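Local structure of odorant binding protein, antennal (3R1P) at residues Pro41-Pro44 and Ala45-Cys48. The protein probably binds odorant molecules in the mosquito antenna, as a secreted, all-helical member of the PBP/GOBP family held together by disulfide bridges. Sequence-based numbering, arbitrary orientation.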
ATOM      1  N   PRO A  41       4.022   6.157   4.571  1.00 29.04           N
ATOM      2  CA  PRO A  41       4.396   7.374   3.815  1.00 29.86           C
ATOM      3  C   PRO A  41       3.207   8.282   3.499  1.00 34.54           C
ATOM      4  O   PRO A  41       2.131   7.787   3.147  1.00 32.83           O
ATOM      5  CB  PRO A  41       5.083   6.822   2.568  1.00 31.85           C
ATOM      6  CG  PRO A  41       5.552   5.456   2.958  1.00 35.96           C
ATOM      7  CD  PRO A  41       4.491   4.936   3.881  1.00 31.14           C
ATOM      8  N   THR A  42       3.394   9.604   3.685  1.00 32.38           N
ATOM      9  CA  THR A  42       2.336  10.616   3.569  1.00 32.26           C
ATOM     10  C   THR A  42       2.373  11.534   2.355  1.00 36.61           C
ATOM     11  O   THR A  42       1.408  12.269   2.141  1.00 36.12           O
ATOM     12  CB  THR A  42       2.236  11.431   4.867  1.00 42.23           C
ATOM     13  OG1 THR A  42       3.472  12.112   5.095  1.00 45.77           O
ATOM     14  CG2 THR A  42       1.860  10.580   6.069  1.00 39.92           C
ATOM     15  N   ALA A  43       3.459  11.514   1.563  1.00 34.32           N
ATOM     16  CA  ALA A  43       3.548  12.364   0.370  1.00 34.63           C
ATOM     17  C   ALA A  43       2.369  12.075  -0.578  1.00 38.25           C
ATOM     18  O   ALA A  43       1.969  10.909  -0.681  1.00 38.14           O
ATOM     19  CB  ALA A  43       4.862  12.125  -0.357  1.00 35.29           C
ATOM     20  N   PRO A  44       1.799  13.099  -1.269  1.00 33.85           N
ATOM     21  CA  PRO A  44       0.699  12.828  -2.219  1.00 33.18           C
ATOM     22  C   PRO A  44       1.056  11.741  -3.231  1.00 35.59           C
ATOM     23  O   PRO A  44       0.203  10.933  -3.589  1.00 35.93           O
ATOM     24  CB  PRO A  44       0.497  14.179  -2.918  1.00 35.06           C
ATOM     25  CG  PRO A  44       0.973  15.181  -1.937  1.00 39.71           C
ATOM     26  CD  PRO A  44       2.147  14.535  -1.257  1.00 35.45           C
ATOM     27  N   ALA A  45       2.339  11.701  -3.640  1.00 30.23           N
ATOM     28  CA  ALA A  45       2.903  10.737  -4.585  1.00 29.91           C
ATOM     29  C   ALA A  45       3.141   9.355  -3.962  1.00 33.97           C
ATOM     30  O   ALA A  45       3.070   8.351  -4.682  1.00 33.94           O
ATOM     31  CB  ALA A  45       4.202  11.283  -5.168  1.00 30.98           C
ATOM     32  N   ALA A  46       3.453   9.296  -2.642  1.00 28.99           N
ATOM     33  CA  ALA A  46       3.678   8.016  -1.955  1.00 28.50           C
ATOM     34  C   ALA A  46       2.350   7.301  -1.693  1.00 29.79           C
ATOM     35  O   ALA A  46       2.310   6.068  -1.690  1.00 29.28           O
ATOM     36  CB  ALA A  46       4.434   8.235  -0.653  1.00 29.26           C
ATOM     37  N   LYS A  47       1.271   8.083  -1.479  1.00 25.85           N
ATOM     38  CA  LYS A  47      -0.101   7.579  -1.288  1.00 25.05           C
ATOM     39  C   LYS A  47      -0.565   6.910  -2.578  1.00 29.64           C
ATOM     40  O   LYS A  47      -1.235   5.880  -2.514  1.00 28.37           O
ATOM     41  CB  LYS A  47      -1.065   8.705  -0.891  1.00 26.10           C
ATOM     42  CG  LYS A  47      -0.780   9.284   0.490  1.00 28.82           C
ATOM     43  CD  LYS A  47      -1.778  10.351   0.836  1.00 28.82           C
ATOM     44  CE  LYS A  47      -1.577  10.855   2.241  1.00 31.91           C
ATOM     45  NZ  LYS A  47      -2.651  11.801   2.626  1.00 32.04           N
ATOM     46  N   CYS A  48      -0.152   7.466  -3.753  1.00 27.13           N
ATOM     47  CA  CYS A  48      -0.450   6.889  -5.066  1.00 26.08           C
ATOM     48  C   CYS A  48       0.335   5.614  -5.314  1.00 31.26           C
ATOM     49  O   CYS A  48      -0.189   4.708  -5.969  1.00 31.48           O
ATOM     50  CB  CYS A  48      -0.268   7.909  -6.186  1.00 26.16           C
ATOM     51  SG  CYS A  48      -1.464   9.269  -6.148  1.00 29.55           S
TER
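Ala43 and Lys47 join the incoming loop to the first turn of helix 44-56: the carbonyl oxygen of Ala43 receives the amide of Lys47, N to O 3.0 Å, in a bond bent only moderately (158°). The same oxygen takes a second, weak bond from Ala46 N at 2.9 Å, and one residue on, Cys48 N reaches Pro44 O over a weak, long 3.5 Å. Before this turn Ala43 has polyproline-like angles, and Pro44, whose nitrogen carries no hydrogen, adopts helical ones.

The methyl of buried Ala46 meets Pro41 CB at 3.6 Å and Ala43 CB at 3.9 Å, a small apolar cluster that Leu32 of helix 29-32 extends. The Lys47 side chain runs back along the loop, beside Ala43 and Thr42. With CG anti to its carbonyl carbon (chi1 -67°) and the chain extended beyond, it lies alongside two successive carbonyls, its CG 3.4 Å from Ala43 O and its CE 3.3 Å from Thr42 O, while NZ continues to a salt bridge with Glu101 and the lysine makes a cation-pi contact with Tyr104. Cys48 SG sits 3.5 Å from Pro44 O and is bonded to Cys100.

This is a helix N-terminal turn following a loop, closed by the Ala43 O to Lys47 N bond and linked to helix 99-110 through Cys100 and Glu101, in the disulfide-braced helical fold of PBP/GOBP proteins, with Pro41 near the bound palmitic acid.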